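Local coordinates for mercuric reductase (Metallosphaera sedula, PDB 4YWO), which probably reduces mercuric ion to elemental mercury with electrons from NADPH, working as an FAD-containing homodimer of the pyridine nucleotide-disulfide oxidoreductase family, at residues 247-252 against 259-264; 389-394 against 401-406. One frame throughout, in Å; residues are numbered along the deposited sequence.

Two ways of pairing nearby strands meet in one chain here. In contact 1 the strands 247-251 and 260-263 belong to different sheets and meet through side chains, whereas in contact 2 the strands 390-394 and 401-406 are neighbours in one sheet and meet mainly through backbone hydrogen bonds. Contact 1 belongs to the nucleotide-binding part of the chain, contact 2 to the dimerisation domain. Their centres are 34 Å apart and their nearest atoms about 18 Å, so they do not touch. Both are buried, and both stand away from the FAD-binding residues and the C53-C58 disulfide.

Contact 1: residues 247-252 against 259-264; sequences KIVITD and DEILLA
The flat group here is the carboxylate of E260, held on its syn side by a lysine and from above its plane by a backbone amide. K247 NZ reaches E260 OE2 on the syn lone pair, making a salt bridge of 2.8 Å. The amide of I261 approaches the same oxygen from above the carboxylate plane, with I261 N 2.9 Å from E260 OE2 and an N-H...O angle of 163°. On the other oxygen, a water donates to E260 OE1 at 2.7 Å while accepting a longer bond from K247 NZ, and R172 forms a second salt bridge to OE1. With two cationic partners, the carboxylate is probably held ionised. The torsions bring the charges together: E260 leaves its backbone pointing away from strand 247-251 and bends back at chi2 (46°), while K247 is extended beyond CG and runs alongside it. The salt bridge joins 260-263, outermost in a parallel four-stranded sheet, to 247-251, the middle strand of an antiparallel three-stranded meander flanked by 238-243 and 254-258, a build consistent with the NAD(P)-binding domain of this family; the strand directions differ by 54°. Beside the ion pair the contact turns apolar. I261 CD1 packs obliquely against V249 CG2 at 3.7 Å and lies 4.0 Å from K247 CB, and V241 and I180 also touch I261.

Contact 2: residues 389-394 against 401-406; sequences GFVKMV and VGVHAV
F390 and V406 show how a rotamer can fold a ring across a strand pair. F390 CG occupies the crowded position between backbone N and carbonyl carbon (chi1 69°), which lays the ring over its neighbour: V406 N lies over one face, and F390 CE2 touches V406 CG2 at 3.5 Å. K392, with CG anti to its backbone N (chi1 -175°), stays extended to its tip and leads away to salt bridges with E214 and E216. H404 instead has CG anti to its carbonyl carbon; its NE2 bonds to the backbone oxygen of L356. The other sheet face is apolar. There V391 CG2 meets A405 CB at 4.0 Å, while M393 bends at chi3 (-79°) and brings its CE to within 4.2 Å of V403 CG2, against helix 442-449. Backbone N-H...O=C bonds at F390/V406, K392/H404 and V394/G402 tie the strands together, the shortest from K392 N to H404 O (2.7 Å). At the V394 end of the ladder, V394 O receives V401 N at 2.9 Å and, weakly, G402 N. V401 and G402 thus both face V394, giving a classic beta bulge in the antiparallel hairpin 390-396/399-407 of the dimerisation domain's five-stranded sheet.

Contact 1: residues 247-252 against 259-264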
loop_
_atom_site.group_PDB
_atom_site.type_symbol
_atom_site.label_atom_id
_atom_site.label_comp_id
_atom_site.label_asym_id
_atom_site.label_seq_id
_atom_site.Cartn_x
_atom_site.Cartn_y
_atom_site.Cartn_z
ATOM N N LYS A 247 0.809 6.960 40.802
ATOM C CA LYS A 247 1.332 8.245 40.462
ATOM C C LYS A 247 0.210 9.139 40.151
ATOM O O LYS A 247 -0.758 8.748 39.439
ATOM C CB LYS A 247 2.342 8.168 39.299
ATOM C CG LYS A 247 3.457 7.192 39.500
ATOM C CD LYS A 247 4.602 7.303 38.527
ATOM C CE LYS A 247 5.602 6.227 38.808
ATOM N NZ LYS A 247 6.754 6.381 38.003
ATOM N N ILE A 248 0.275 10.371 40.689
ATOM C CA ILE A 248 -0.785 11.356 40.524
ATOM C C ILE A 248 -0.337 12.542 39.686
ATOM O O ILE A 248 0.619 13.256 40.058
ATOM C CB ILE A 248 -1.371 11.878 41.882
ATOM C CG1 ILE A 248 -1.839 10.684 42.743
ATOM C CG2 ILE A 248 -2.544 12.771 41.593
ATOM C CD1 ILE A 248 -2.090 11.033 44.203
ATOM N N VAL A 249 -0.969 12.726 38.520
ATOM C CA VAL A 249 -0.752 13.880 37.714
ATOM C C VAL A 249 -1.866 14.914 38.014
ATOM O O VAL A 249 -3.043 14.663 37.816
ATOM C CB VAL A 249 -0.671 13.535 36.177
ATOM C CG1 VAL A 249 -0.381 14.805 35.390
ATOM C CG2 VAL A 249 0.351 12.423 35.988
ATOM N N ILE A 250 -1.456 16.046 38.567
ATOM C CA ILE A 250 -2.361 17.112 38.951
ATOM C C ILE A 250 -2.387 18.108 37.812
ATOM O O ILE A 250 -1.408 18.635 37.371
ATOM C CB ILE A 250 -1.887 17.806 40.269
ATOM C CG1 ILE A 250 -1.851 16.767 41.425
ATOM C CG2 ILE A 250 -2.822 18.953 40.635
ATOM C CD1 ILE A 250 -0.814 17.080 42.481
ATOM N N THR A 251 -3.556 18.423 37.350
ATOM C CA THR A 251 -3.695 19.290 36.204
ATOM C C THR A 251 -4.729 20.318 36.553
ATOM O O THR A 251 -5.407 20.185 37.577
ATOM C CB THR A 251 -4.245 18.492 34.954
ATOM O OG1 THR A 251 -5.653 18.250 35.073
ATOM C CG2 THR A 251 -3.543 17.159 34.803
ATOM N N ASP A 252 -4.902 21.290 35.673
ATOM C CA ASP A 252 -5.984 22.245 35.831
ATOM C C ASP A 252 -7.367 21.692 35.440
ATOM O O ASP A 252 -8.335 22.426 35.435
ATOM C CB ASP A 252 -5.660 23.550 35.077
ATOM C CG ASP A 252 -5.499 23.360 33.535
ATOM O OD1 ASP A 252 -5.759 22.250 32.971
ATOM O OD2 ASP A 252 -5.090 24.348 32.880
ATOM N N ASP A 259 -0.706 3.953 37.337
ATOM C CA ASP A 259 0.452 3.196 37.753
ATOM C C ASP A 259 1.777 3.761 37.256
ATOM O O ASP A 259 2.806 3.641 37.905
ATOM C CB ASP A 259 0.406 1.717 37.316
ATOM C CG ASP A 259 -0.655 0.933 37.985
ATOM O OD1 ASP A 259 -1.101 1.413 39.070
ATOM O OD2 ASP A 259 -1.098 -0.132 37.425
ATOM N N GLU A 260 1.760 4.350 36.019
ATOM C CA GLU A 260 2.929 4.815 35.444
ATOM C C GLU A 260 2.571 6.045 34.579
ATOM O O GLU A 260 1.415 6.229 34.220
ATOM C CB GLU A 260 3.519 3.688 34.594
ATOM C CG GLU A 260 4.952 3.905 34.119
ATOM C CD GLU A 260 5.849 4.398 35.256
ATOM O OE1 GLU A 260 6.373 3.536 36.004
ATOM O OE2 GLU A 260 6.017 5.635 35.410
ATOM N N ILE A 261 3.587 6.846 34.322
ATOM C CA ILE A 261 3.568 8.020 33.479
ATOM C C ILE A 261 4.526 7.803 32.294
ATOM O O ILE A 261 5.649 7.356 32.459
ATOM C CB ILE A 261 3.951 9.285 34.237
ATOM C CG1 ILE A 261 2.883 9.606 35.290
ATOM C CG2 ILE A 261 4.059 10.455 33.314
ATOM C CD1 ILE A 261 3.540 10.597 36.309
ATOM N N LEU A 262 4.029 8.089 31.077
ATOM C CA LEU A 262 4.848 7.974 29.857
ATOM C C LEU A 262 4.959 9.381 29.269
ATOM O O LEU A 262 3.925 10.028 28.972
ATOM C CB LEU A 262 4.244 7.002 28.775
ATOM C CG LEU A 262 4.956 7.124 27.434
ATOM C CD1 LEU A 262 6.383 6.639 27.453
ATOM C CD2 LEU A 262 4.051 6.312 26.520
ATOM N N LEU A 263 6.161 9.902 29.172
ATOM C CA LEU A 263 6.437 11.157 28.466
ATOM C C LEU A 263 6.470 10.913 26.938
ATOM O O LEU A 263 7.240 10.058 26.479
ATOM C CB LEU A 263 7.754 11.735 28.839
ATOM C CG LEU A 263 7.855 12.106 30.283
ATOM C CD1 LEU A 263 9.268 12.714 30.502
ATOM C CD2 LEU A 263 6.731 13.011 30.727
ATOM N N ALA A 264 5.627 11.644 26.224
ATOM C CA ALA A 264 5.569 11.645 24.761
ATOM C C ALA A 264 5.407 13.074 24.273
ATOM O O ALA A 264 4.545 13.406 23.487
ATOM C CB ALA A 264 4.437 10.767 24.333
HETATM O O HOH W 1 8.716 3.876 37.327
#

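Contact 2: residues 389-394 against 401-406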
loop_
_atom_site.group_PDB
_atom_site.type_symbol
_atom_site.label_atom_id
_atom_site.label_comp_id
_atom_site.label_asym_id
_atom_site.label_seq_id
_atom_site.Cartn_x
_atom_site.Cartn_y
_atom_site.Cartn_z
ATOM N N GLY A 389 -12.258 7.143 8.085
ATOM C CA GLY A 389 -11.142 7.854 7.487
ATOM C C GLY A 389 -11.474 8.671 6.303
ATOM O O GLY A 389 -12.634 8.887 5.956
ATOM N N PHE A 390 -10.437 9.120 5.641
ATOM C CA PHE A 390 -10.525 9.998 4.524
ATOM C C PHE A 390 -9.257 10.083 3.730
ATOM O O PHE A 390 -8.184 9.673 4.195
ATOM C CB PHE A 390 -10.918 11.453 4.965
ATOM C CG PHE A 390 -9.828 12.148 5.730
ATOM C CD1 PHE A 390 -8.800 12.831 5.073
ATOM C CD2 PHE A 390 -9.650 11.915 7.087
ATOM C CE1 PHE A 390 -7.720 13.364 5.795
ATOM C CE2 PHE A 390 -8.602 12.454 7.802
ATOM C CZ PHE A 390 -7.613 13.151 7.171
ATOM N N VAL A 391 -9.364 10.656 2.545
ATOM C CA VAL A 391 -8.169 11.028 1.743
ATOM C C VAL A 391 -8.367 12.490 1.326
ATOM O O VAL A 391 -9.417 12.857 0.760
ATOM C CB VAL A 391 -7.912 10.109 0.527
ATOM C CG1 VAL A 391 -6.662 10.527 -0.152
ATOM C CG2 VAL A 391 -7.771 8.733 1.022
ATOM N N LYS A 392 -7.371 13.328 1.626
ATOM C CA LYS A 392 -7.421 14.765 1.251
ATOM C C LYS A 392 -6.269 15.057 0.319
ATOM O O LYS A 392 -5.122 14.654 0.571
ATOM C CB LYS A 392 -7.275 15.623 2.468
ATOM C CG LYS A 392 -7.427 17.114 2.248
ATOM C CD LYS A 392 -7.521 17.796 3.639
ATOM C CE LYS A 392 -7.919 19.215 3.492
ATOM N NZ LYS A 392 -8.055 19.862 4.846
ATOM N N MET A 393 -6.557 15.752 -0.753
ATOM C CA MET A 393 -5.578 16.098 -1.792
ATOM C C MET A 393 -5.556 17.588 -2.002
ATOM O O MET A 393 -6.648 18.203 -2.012
ATOM C CB MET A 393 -5.853 15.320 -3.076
ATOM C CG MET A 393 -4.861 15.534 -4.261
ATOM S SD MET A 393 -5.194 14.484 -5.651
ATOM C CE MET A 393 -4.471 12.966 -5.056
ATOM N N VAL A 394 -4.379 18.162 -2.075
ATOM C CA VAL A 394 -4.203 19.591 -2.228
ATOM C C VAL A 394 -3.395 19.891 -3.468
ATOM O O VAL A 394 -2.366 19.247 -3.704
ATOM C CB VAL A 394 -3.467 20.183 -1.034
ATOM C CG1 VAL A 394 -3.294 21.685 -1.153
ATOM C CG2 VAL A 394 -4.051 19.800 0.327
ATOM N N VAL A 401 0.420 18.896 -4.506
ATOM C CA VAL A 401 1.343 19.261 -3.532
ATOM C C VAL A 401 1.193 18.743 -2.105
ATOM O O VAL A 401 2.070 18.971 -1.245
ATOM C CB VAL A 401 1.591 20.783 -3.476
ATOM C CG1 VAL A 401 2.062 21.314 -4.842
ATOM C CG2 VAL A 401 0.385 21.554 -2.964
ATOM N N GLY A 402 0.075 18.081 -1.812
ATOM C CA GLY A 402 -0.109 17.514 -0.484
ATOM C C GLY A 402 -1.143 16.435 -0.602
ATOM O O GLY A 402 -2.145 16.518 -1.324
ATOM N N VAL A 403 -0.924 15.372 0.185
ATOM C CA VAL A 403 -1.905 14.295 0.353
ATOM C C VAL A 403 -1.877 13.886 1.809
ATOM O O VAL A 403 -0.787 13.683 2.390
ATOM C CB VAL A 403 -1.616 13.078 -0.571
ATOM C CG1 VAL A 403 -2.507 11.909 -0.249
ATOM C CG2 VAL A 403 -1.592 13.435 -2.036
ATOM N N HIS A 404 -3.063 13.739 2.421
ATOM C CA HIS A 404 -3.235 13.422 3.801
ATOM C C HIS A 404 -4.295 12.382 3.846
ATOM O O HIS A 404 -5.330 12.504 3.243
ATOM C CB HIS A 404 -3.660 14.681 4.587
ATOM C CG HIS A 404 -2.749 15.834 4.325
ATOM N ND1 HIS A 404 -1.706 16.166 5.149
ATOM C CD2 HIS A 404 -2.655 16.666 3.261
ATOM C CE1 HIS A 404 -1.003 17.125 4.602
ATOM N NE2 HIS A 404 -1.519 17.387 3.406
ATOM N N ALA A 405 -4.113 11.321 4.675
ATOM C CA ALA A 405 -5.099 10.249 4.634
ATOM C C ALA A 405 -5.139 9.512 5.990
ATOM O O ALA A 405 -4.137 9.495 6.751
ATOM C CB ALA A 405 -4.767 9.259 3.547
ATOM N N VAL A 406 -6.304 8.955 6.296
ATOM C CA VAL A 406 -6.508 8.075 7.452
ATOM C C VAL A 406 -7.267 6.883 6.860
ATOM O O VAL A 406 -8.315 7.023 6.231
ATOM C CB VAL A 406 -7.308 8.807 8.586
ATOM C CG1 VAL A 406 -7.654 7.768 9.638
ATOM C CG2 VAL A 406 -6.536 9.976 9.100
#